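PDB 6FU9: NBS-LRR class disease resistance protein from Oryza sativa subsp. japonica, which probably acts as a rice immune receptor that recognises a pathogen effector through a heavy-metal-associated (HMA) domain, seen here bound to another protein. Local coordinates for residues 4-9 and 48-53; 10-15 and 44-49; 26-31 and 61-66. All blocks are in the same frame, centred on the assembly; numbering follows the deposited sequence. Where two conformers were deposited one is given.

Interaction 1 (4-9 and 48-53)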
loop_
_atom_site.group_PDB
_atom_site.type_symbol
_atom_site.label_atom_id
_atom_site.label_comp_id
_atom_site.label_asym_id
_atom_site.label_seq_id
_atom_site.Cartn_x
_atom_site.Cartn_y
_atom_site.Cartn_z
ATOM N N GLY A 4 18.801 5.301 -7.872
ATOM C CA GLY A 4 17.758 6.303 -7.801
ATOM C C GLY A 4 17.002 6.256 -6.524
ATOM O O GLY A 4 17.081 5.256 -5.790
ATOM N N GLU A 5 16.217 7.270 -6.285
ATOM C CA GLU A 5 15.211 7.178 -5.205
ATOM C C GLU A 5 14.320 5.968 -5.432
ATOM O O GLU A 5 13.829 5.751 -6.525
ATOM C CB GLU A 5 14.399 8.483 -5.227
ATOM C CG GLU A 5 13.448 8.652 -4.074
ATOM C CD GLU A 5 12.631 9.906 -4.298
ATOM O OE1 GLU A 5 12.973 10.939 -3.707
ATOM O OE2 GLU A 5 11.710 9.892 -5.117
ATOM N N MET A 6 14.120 5.198 -4.358
ATOM C CA MET A 6 13.402 3.940 -4.488
ATOM C C MET A 6 11.900 4.146 -4.734
ATOM O O MET A 6 11.325 5.131 -4.370
ATOM C CB MET A 6 13.636 3.127 -3.231
ATOM C CG MET A 6 15.082 2.618 -3.190
ATOM S SD MET A 6 15.601 1.758 -1.732
ATOM C CE MET A 6 14.585 0.439 -2.130
ATOM N N GLN A 7 11.348 3.118 -5.370
ATOM C CA GLN A 7 9.945 3.006 -5.689
ATOM C C GLN A 7 9.220 2.107 -4.653
ATOM O O GLN A 7 9.853 1.186 -4.143
ATOM C CB GLN A 7 9.786 2.190 -7.012
ATOM C CG GLN A 7 10.191 2.769 -8.350
ATOM C CD GLN A 7 10.330 1.618 -9.342
ATOM O OE1 GLN A 7 11.257 0.890 -9.353
ATOM N NE2 GLN A 7 9.409 1.580 -10.285
ATOM N N LYS A 8 7.955 2.371 -4.451
ATOM C CA LYS A 8 7.037 1.528 -3.672
ATOM C C LYS A 8 5.840 1.253 -4.474
ATOM O O LYS A 8 5.125 2.202 -4.923
ATOM C CB LYS A 8 6.668 2.224 -2.373
ATOM C CG LYS A 8 5.771 1.395 -1.472
ATOM C CD LYS A 8 5.556 2.127 -0.140
ATOM C CE LYS A 8 4.644 1.456 0.793
ATOM N NZ LYS A 8 4.604 2.329 1.980
ATOM N N ILE A 9 5.548 -0.027 -4.777
ATOM C CA ILE A 9 4.441 -0.439 -5.572
ATOM C C ILE A 9 3.613 -1.414 -4.739
ATOM O O ILE A 9 4.166 -2.376 -4.192
ATOM C CB ILE A 9 4.861 -1.166 -6.838
ATOM C CG1 ILE A 9 5.829 -0.311 -7.688
ATOM C CG2 ILE A 9 3.649 -1.554 -7.643
ATOM C CD1 ILE A 9 6.570 -1.059 -8.732
ATOM N N VAL A 48 3.303 -5.656 -1.116
ATOM C CA VAL A 48 4.040 -4.399 -1.045
ATOM C C VAL A 48 5.456 -4.659 -1.525
ATOM O O VAL A 48 6.186 -5.461 -0.936
ATOM C CB VAL A 48 4.015 -3.787 0.375
ATOM C CG1 VAL A 48 4.789 -2.450 0.328
ATOM C CG2 VAL A 48 2.643 -3.630 0.931
ATOM N N VAL A 49 5.854 -3.937 -2.580
ATOM C CA VAL A 49 7.099 -4.115 -3.278
ATOM C C VAL A 49 7.953 -2.877 -3.213
ATOM O O VAL A 49 7.443 -1.786 -3.530
ATOM C CB VAL A 49 6.858 -4.521 -4.723
ATOM C CG1 VAL A 49 8.151 -4.923 -5.389
ATOM C CG2 VAL A 49 5.774 -5.597 -4.840
ATOM N N VAL A 50 9.191 -2.979 -2.825
ATOM C CA VAL A 50 10.122 -1.846 -2.784
ATOM C C VAL A 50 11.317 -2.173 -3.595
ATOM O O VAL A 50 11.870 -3.258 -3.552
ATOM C CB VAL A 50 10.509 -1.529 -1.322
ATOM C CG1 VAL A 50 11.618 -0.564 -1.199
ATOM C CG2 VAL A 50 9.253 -1.035 -0.555
ATOM N N GLY A 51 11.822 -1.192 -4.352
ATOM C CA GLY A 51 13.034 -1.403 -5.105
ATOM C C GLY A 51 13.407 -0.231 -5.989
ATOM O O GLY A 51 13.041 0.904 -5.693
ATOM N N ASP A 52 14.203 -0.505 -7.007
ATOM C CA ASP A 52 14.751 0.541 -7.856
ATOM C C ASP A 52 14.832 0.025 -9.277
ATOM O O ASP A 52 15.514 -0.912 -9.565
ATOM C CB ASP A 52 16.122 0.995 -7.297
ATOM C CG ASP A 52 16.830 2.061 -8.172
ATOM O OD1 ASP A 52 16.151 2.837 -8.887
ATOM O OD2 ASP A 52 18.074 2.154 -8.065
ATOM N N GLY A 53 14.093 0.656 -10.181
ATOM C CA GLY A 53 14.101 0.193 -11.564
ATOM C C GLY A 53 13.278 -1.073 -11.825
ATOM O O GLY A 53 13.647 -1.871 -12.655
HETATM O O HOH W 1 13.626 3.628 -8.413
#
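Strands 7-9 and 48-51 are the antiparallel centre of the four-stranded sheet in this ferredoxin-like HMA fold (βαββαβ), near the end where residues 4-9 lead in. Q7 and G51 form one hydrogen-bonded pair, with Q7 N 2.8 Å from G51 O and the bond returned by G51 N to Q7 O. I9 and V49 form the next, V49 N giving a 2.8 Å bond to I9 O, almost in line with the carbonyl. Between them K8 and V50 make a non-hydrogen-bonded pair.

M6 CB sits 3.4 Å from G51 O, and CG, placed beside the backbone N (chi1 -71°), stays near the same carbonyl oxygen. The chain runs straight on to SD, then bends at chi3 (69°), which swings CE back across the neighbouring strand. There CE meets V50 CG1 at 3.3 Å, closer than two methyls normally sit, with the side chains roughly perpendicular; CE also lies 3.8 Å from G51 CA. An apolar side chain of the partner protein packs on M6 as well.

Beyond the strand, D52 OD2 takes the N-H of G4 from above its carboxylate plane, while one water donates to both E5 O (2.8 Å) and D52 OD1 (2.7 Å).

Interaction 2 (10-15 and 44-49)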
loop_
_atom_site.group_PDB
_atom_site.type_symbol
_atom_site.label_atom_id
_atom_site.label_comp_id
_atom_site.label_asym_id
_atom_site.label_seq_id
_atom_site.Cartn_x
_atom_site.Cartn_y
_atom_site.Cartn_z
ATOM N N VAL A 10 2.327 -1.167 -4.616
ATOM C CA VAL A 10 1.438 -2.075 -3.861
ATOM C C VAL A 10 0.427 -2.656 -4.805
ATOM O O VAL A 10 -0.258 -1.879 -5.541
ATOM C CB VAL A 10 0.748 -1.372 -2.702
ATOM C CG1 VAL A 10 -0.051 -2.408 -1.844
ATOM C CG2 VAL A 10 1.714 -0.619 -1.812
ATOM N N PHE A 11 0.303 -3.984 -4.785
ATOM C CA PHE A 11 -0.718 -4.701 -5.522
ATOM C C PHE A 11 -1.764 -5.247 -4.543
ATOM O O PHE A 11 -1.420 -5.560 -3.393
ATOM C CB PHE A 11 -0.150 -5.860 -6.317
ATOM C CG PHE A 11 0.871 -5.485 -7.349
ATOM C CD1 PHE A 11 0.465 -4.973 -8.571
ATOM C CD2 PHE A 11 2.217 -5.631 -7.135
ATOM C CE1 PHE A 11 1.385 -4.628 -9.557
ATOM C CE2 PHE A 11 3.144 -5.285 -8.095
ATOM C CZ PHE A 11 2.717 -4.793 -9.311
ATOM N N LYS A 12 -2.994 -5.350 -5.010
ATOM C CA LYS A 12 -4.039 -6.147 -4.343
ATOM C C LYS A 12 -4.224 -7.380 -5.177
ATOM O O LYS A 12 -4.501 -7.319 -6.382
ATOM C CB LYS A 12 -5.296 -5.310 -4.183
ATOM C CG LYS A 12 -5.226 -4.292 -3.030
ATOM C CD LYS A 12 -5.487 -4.812 -1.589
ATOM C CE LYS A 12 -6.964 -4.896 -1.304
ATOM N NZ LYS A 12 -7.268 -5.498 0.001
ATOM N N ILE A 13 -4.063 -8.567 -4.538
ATOM C CA ILE A 13 -4.197 -9.863 -5.254
ATOM C C ILE A 13 -4.985 -10.721 -4.337
ATOM O O ILE A 13 -4.463 -11.151 -3.300
ATOM C CB ILE A 13 -2.846 -10.515 -5.586
ATOM C CG1 ILE A 13 -1.802 -9.503 -6.075
ATOM C CG2 ILE A 13 -3.056 -11.623 -6.586
ATOM C CD1 ILE A 13 -0.470 -10.099 -6.486
ATOM N N PRO A 14 -6.251 -10.962 -4.661
ATOM C CA PRO A 14 -6.954 -12.015 -3.916
ATOM C C PRO A 14 -6.063 -13.289 -3.857
ATOM O O PRO A 14 -5.566 -13.739 -4.873
ATOM C CB PRO A 14 -8.207 -12.243 -4.749
ATOM C CG PRO A 14 -8.465 -10.893 -5.313
ATOM C CD PRO A 14 -7.110 -10.347 -5.674
ATOM N N MET A 15 -5.810 -13.796 -2.660
ATOM C CA MET A 15 -4.924 -14.992 -2.531
ATOM C C MET A 15 -5.527 -16.087 -1.707
ATOM O O MET A 15 -5.761 -15.863 -0.550
ATOM C CB MET A 15 -3.507 -14.528 -2.057
ATOM C CG MET A 15 -2.632 -14.011 -3.202
ATOM S SD MET A 15 -0.985 -13.348 -2.848
ATOM C CE MET A 15 -1.469 -11.998 -1.751
ATOM N N ARG A 44 -4.626 -9.782 4.121
ATOM C CA ARG A 44 -3.393 -10.517 3.749
ATOM C C ARG A 44 -3.345 -10.697 2.248
ATOM O O ARG A 44 -2.919 -11.667 1.708
ATOM C CB ARG A 44 -3.109 -11.807 4.572
ATOM C CG ARG A 44 -2.615 -11.505 5.973
ATOM C CD ARG A 44 -3.568 -10.819 6.874
ATOM N NE ARG A 44 -3.071 -10.823 8.252
ATOM C CZ ARG A 44 -3.549 -10.070 9.239
ATOM N NH1 ARG A 44 -3.046 -10.161 10.464
ATOM N NH2 ARG A 44 -4.546 -9.207 9.009
ATOM N N ASP A 45 -3.814 -9.639 1.560
ATOM C CA ASP A 45 -3.808 -9.677 0.109
ATOM C C ASP A 45 -3.161 -8.422 -0.540
ATOM O O ASP A 45 -3.309 -8.199 -1.753
ATOM C CB ASP A 45 -5.177 -9.931 -0.455
ATOM C CG ASP A 45 -6.150 -8.860 -0.232
ATOM O OD1 ASP A 45 -5.816 -7.801 0.324
ATOM O OD2 ASP A 45 -7.325 -9.066 -0.649
ATOM N N GLN A 46 -2.461 -7.630 0.258
ATOM C CA GLN A 46 -1.639 -6.498 -0.277
ATOM C C GLN A 46 -0.241 -7.027 -0.469
ATOM O O GLN A 46 0.344 -7.558 0.482
ATOM C CB GLN A 46 -1.488 -5.391 0.713
ATOM C CG GLN A 46 -2.357 -4.242 0.667
ATOM C CD GLN A 46 -2.056 -3.219 1.787
ATOM O OE1 GLN A 46 -0.942 -2.712 1.998
ATOM N NE2 GLN A 46 -3.082 -2.818 2.418
ATOM N N VAL A 47 0.336 -6.896 -1.657
ATOM C CA VAL A 47 1.710 -7.277 -1.913
ATOM C C VAL A 47 2.481 -5.986 -2.076
ATOM O O VAL A 47 2.203 -5.245 -3.040
ATOM C CB VAL A 47 1.814 -8.122 -3.160
ATOM C CG1 VAL A 47 3.250 -8.485 -3.475
ATOM C CG2 VAL A 47 0.926 -9.391 -2.995
ATOM N N VAL A 48 3.303 -5.656 -1.116
ATOM C CA VAL A 48 4.040 -4.399 -1.045
ATOM C C VAL A 48 5.456 -4.659 -1.525
ATOM O O VAL A 48 6.186 -5.461 -0.936
ATOM C CB VAL A 48 4.015 -3.787 0.375
ATOM C CG1 VAL A 48 4.789 -2.450 0.328
ATOM C CG2 VAL A 48 2.643 -3.630 0.931
ATOM N N VAL A 49 5.854 -3.937 -2.580
ATOM C CA VAL A 49 7.099 -4.115 -3.278
ATOM C C VAL A 49 7.953 -2.877 -3.213
ATOM O O VAL A 49 7.443 -1.786 -3.530
ATOM C CB VAL A 49 6.858 -4.521 -4.723
ATOM C CG1 VAL A 49 8.151 -4.923 -5.389
ATOM C CG2 VAL A 49 5.774 -5.597 -4.840
#
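Strand 46-51 pairs with strand 7-12 in the middle of the ferredoxin-like sheet; on its other edge, against A40 of strand 34-40, D45 and Q46 form a classic beta bulge. F11 and V47 are the hydrogen-bonded pair: F11 N reaches V47 O in an almost straight bond, and V47 N returns a 2.8 Å bond to F11 O. The pairing is carried one step past the strand by I13 N, which bonds to D45 O at 2.9 Å, approaching close to the line of the carbonyl.

On the face with V10 and Q46, K12 folds back on itself, bent at both chi2 (-80°) and chi3 (-83°). Its CD packs against Q46 CG, and NZ comes to 2.7 Å from D45 OD1, a salt bridge that uses the syn lone pair. D45 meets it with CG wedged between backbone N and carbonyl carbon (chi1 67°). An acidic side chain of the partner protein forms a second salt bridge with K12 NZ, so the ammonium is shared by two carboxylates, which would probably favour its charged state. Q46 NE2 likewise bonds to that protein, to an acidic side chain and to the backbone.

The opposite face is apolar and turned to the helices. The F11 ring, in touch with L59, V60 and L63 of helix 56-66, offers its edge to V49 CG2, 4.2 Å from CE2. V47 CG2 is met by two side chains: I13 CD1 comes obliquely to 3.8 Å, and M15, bent at its last torsion, brings CE to the same methyl at 3.8 Å.

Interaction 3 (26-31 and 61-66)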
loop_
_atom_site.group_PDB
_atom_site.type_symbol
_atom_site.label_atom_id
_atom_site.label_comp_id
_atom_site.label_asym_id
_atom_site.label_seq_id
_atom_site.Cartn_x
_atom_site.Cartn_y
_atom_site.Cartn_z
ATOM N N SER A 26 7.881 -15.244 -4.132
ATOM C CA SER A 26 8.993 -15.765 -4.880
ATOM C C SER A 26 9.132 -15.092 -6.262
ATOM O O SER A 26 10.232 -14.743 -6.693
ATOM C CB SER A 26 8.828 -17.272 -5.028
ATOM O OG SER A 26 9.981 -17.771 -5.620
ATOM N N LEU A 27 8.018 -14.969 -6.947
ATOM C CA LEU A 27 8.002 -14.309 -8.261
ATOM C C LEU A 27 8.472 -12.865 -8.150
ATOM O O LEU A 27 9.340 -12.440 -8.913
ATOM C CB LEU A 27 6.607 -14.376 -8.856
ATOM C CG LEU A 27 6.392 -13.839 -10.260
ATOM C CD1 LEU A 27 5.073 -14.466 -10.750
ATOM C CD2 LEU A 27 6.284 -12.369 -10.287
ATOM N N VAL A 28 7.967 -12.151 -7.180
ATOM C CA VAL A 28 8.375 -10.766 -7.015
ATOM C C VAL A 28 9.810 -10.659 -6.647
ATOM O O VAL A 28 10.564 -9.825 -7.220
ATOM C CB VAL A 28 7.449 -10.053 -6.007
ATOM C CG1 VAL A 28 7.917 -8.616 -5.775
ATOM C CG2 VAL A 28 6.032 -10.027 -6.456
ATOM N N ALA A 29 10.296 -11.463 -5.720
ATOM C CA ALA A 29 11.682 -11.413 -5.315
ATOM C C ALA A 29 12.667 -11.739 -6.448
ATOM O O ALA A 29 13.817 -11.321 -6.395
ATOM C CB ALA A 29 11.894 -12.284 -4.087
ATOM N N SER A 30 12.203 -12.492 -7.416
ATOM C CA SER A 30 13.058 -12.808 -8.557
ATOM C C SER A 30 13.022 -11.778 -9.683
ATOM O O SER A 30 13.698 -11.945 -10.664
ATOM C CB SER A 30 12.791 -14.203 -9.130
ATOM O OG SER A 30 13.674 -15.133 -8.502
ATOM N N THR A 31 12.265 -10.692 -9.497
ATOM C CA THR A 31 12.103 -9.663 -10.507
ATOM C C THR A 31 13.223 -8.638 -10.384
ATOM O O THR A 31 13.514 -8.147 -9.322
ATOM C CB THR A 31 10.721 -9.037 -10.340
ATOM O OG1 THR A 31 9.707 -10.037 -10.528
ATOM C CG2 THR A 31 10.475 -7.953 -11.335
ATOM N N SER A 61 1.836 -8.295 -15.260
ATOM C CA SER A 61 1.507 -9.329 -16.205
ATOM C C SER A 61 1.895 -10.710 -15.684
ATOM O O SER A 61 1.108 -11.697 -15.765
ATOM C CB SER A 61 2.179 -8.996 -17.572
ATOM O OG SER A 61 2.008 -10.049 -18.451
ATOM N N ALA A 62 3.101 -10.803 -15.136
ATOM C CA ALA A 62 3.588 -12.076 -14.626
ATOM C C ALA A 62 2.717 -12.524 -13.452
ATOM O O ALA A 62 2.341 -13.708 -13.369
ATOM C CB ALA A 62 5.051 -11.953 -14.210
ATOM N N LEU A 63 2.357 -11.594 -12.578
ATOM C CA LEU A 63 1.478 -11.949 -11.438
ATOM C C LEU A 63 0.146 -12.435 -11.901
ATOM O O LEU A 63 -0.409 -13.435 -11.328
ATOM C CB LEU A 63 1.328 -10.731 -10.495
ATOM C CG LEU A 63 2.556 -10.402 -9.677
ATOM C CD1 LEU A 63 2.467 -9.011 -9.084
ATOM C CD2 LEU A 63 2.814 -11.401 -8.587
ATOM N N ARG A 64 -0.424 -11.840 -12.937
ATOM C CA ARG A 64 -1.709 -12.259 -13.458
ATOM C C ARG A 64 -1.633 -13.656 -14.058
ATOM O O ARG A 64 -2.620 -14.385 -13.983
ATOM C CB ARG A 64 -2.169 -11.199 -14.483
ATOM C CG ARG A 64 -2.672 -9.959 -13.796
ATOM C CD ARG A 64 -2.951 -8.841 -14.761
ATOM N NE ARG A 64 -3.440 -7.674 -14.021
ATOM C CZ ARG A 64 -3.454 -6.413 -14.490
ATOM N NH1 ARG A 64 -2.866 -6.108 -15.650
ATOM N NH2 ARG A 64 -3.953 -5.449 -13.752
ATOM N N LYS A 65 -0.511 -14.028 -14.666
ATOM C CA LYS A 65 -0.371 -15.359 -15.278
ATOM C C LYS A 65 -0.141 -16.445 -14.257
ATOM O O LYS A 65 -0.625 -17.561 -14.444
ATOM C CB LYS A 65 0.781 -15.361 -16.312
ATOM C CG LYS A 65 0.430 -14.565 -17.569
ATOM C CD LYS A 65 1.460 -14.657 -18.704
ATOM C CE LYS A 65 2.744 -13.998 -18.357
ATOM N NZ LYS A 65 3.586 -13.971 -19.588
ATOM N N LYS A 66 0.544 -16.117 -13.154
ATOM C CA LYS A 66 1.042 -17.139 -12.256
ATOM C C LYS A 66 0.399 -17.144 -10.895
ATOM O O LYS A 66 0.436 -18.188 -10.202
ATOM C CB LYS A 66 2.563 -16.982 -12.134
ATOM C CG LYS A 66 3.302 -17.147 -13.453
ATOM C CD LYS A 66 4.757 -16.723 -13.329
ATOM C CE LYS A 66 5.577 -17.175 -14.521
ATOM N NZ LYS A 66 5.776 -18.652 -14.499
#
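L27 drives its forked tip into helix 56-66, and each methyl has its own place there. With CG anti to the backbone N (chi1 -176°), the branch leaves helix 18-29 pointing at the other helix. CD2 sits against two residues of the last turns, 4.0 Å from L63 CD2 and 4.1 Å from A62 CB. CD1 turns instead to the aliphatic part of K66, coming to 3.4 Å from K66 CD, closer than carbons normally pack. K66 CB touches the same methyl, so the lysine chain covers it with methylenes, extending past it before bending at chi4 (-71°). L63 CD2 serves both residues of the first helix, since V28 CG2 also reaches it, at 4.1 Å. No hydrogen bond crosses this interface; L27 CD1 also lies against A62 O, and the rest is carbon on carbon.

These are the two helices of the βαββαβ HMA fold, packed on one face of the sheet, and here the end of each rests against the other. L63 reaches toward the sheet as well as across, touching I13, while V28 packs on V34 and V37 of strand 34-40. L59 of helix 56-66, one turn before L63, also packs on L27 and touches T31.

Beyond this layer come polar contacts near the helix ends. T31 OG1 donates a 2.9 Å hydrogen bond back to L27 O, arriving 30° above the carbonyl plane. In the far helix, K66 N makes a regular helical bond to A62 O, and the R64 side chain bonds through NE to A70 O.

Interactions 1 and 2 are successive stretches of one strand pair, 7-12 with 46-51, sharing V48 and V49, whereas interaction 3 joins the two helices laid over that sheet. Interaction 2 is the most buried. Interaction 1 frays into loop and water at the sheet's end, and interaction 3 is only partly buried, K66 being exposed. Backbone hydrogen bonds dominate the strand contacts, and both meet the partner protein; the helix contact has no hydrogen bond, is mainly apolar and is not touched by that protein. The layers interlock: V49 CG1 packs on V28 CG1 at 3.7 Å, and F11 CD2 and I13 CD1 both press on L63 CD1.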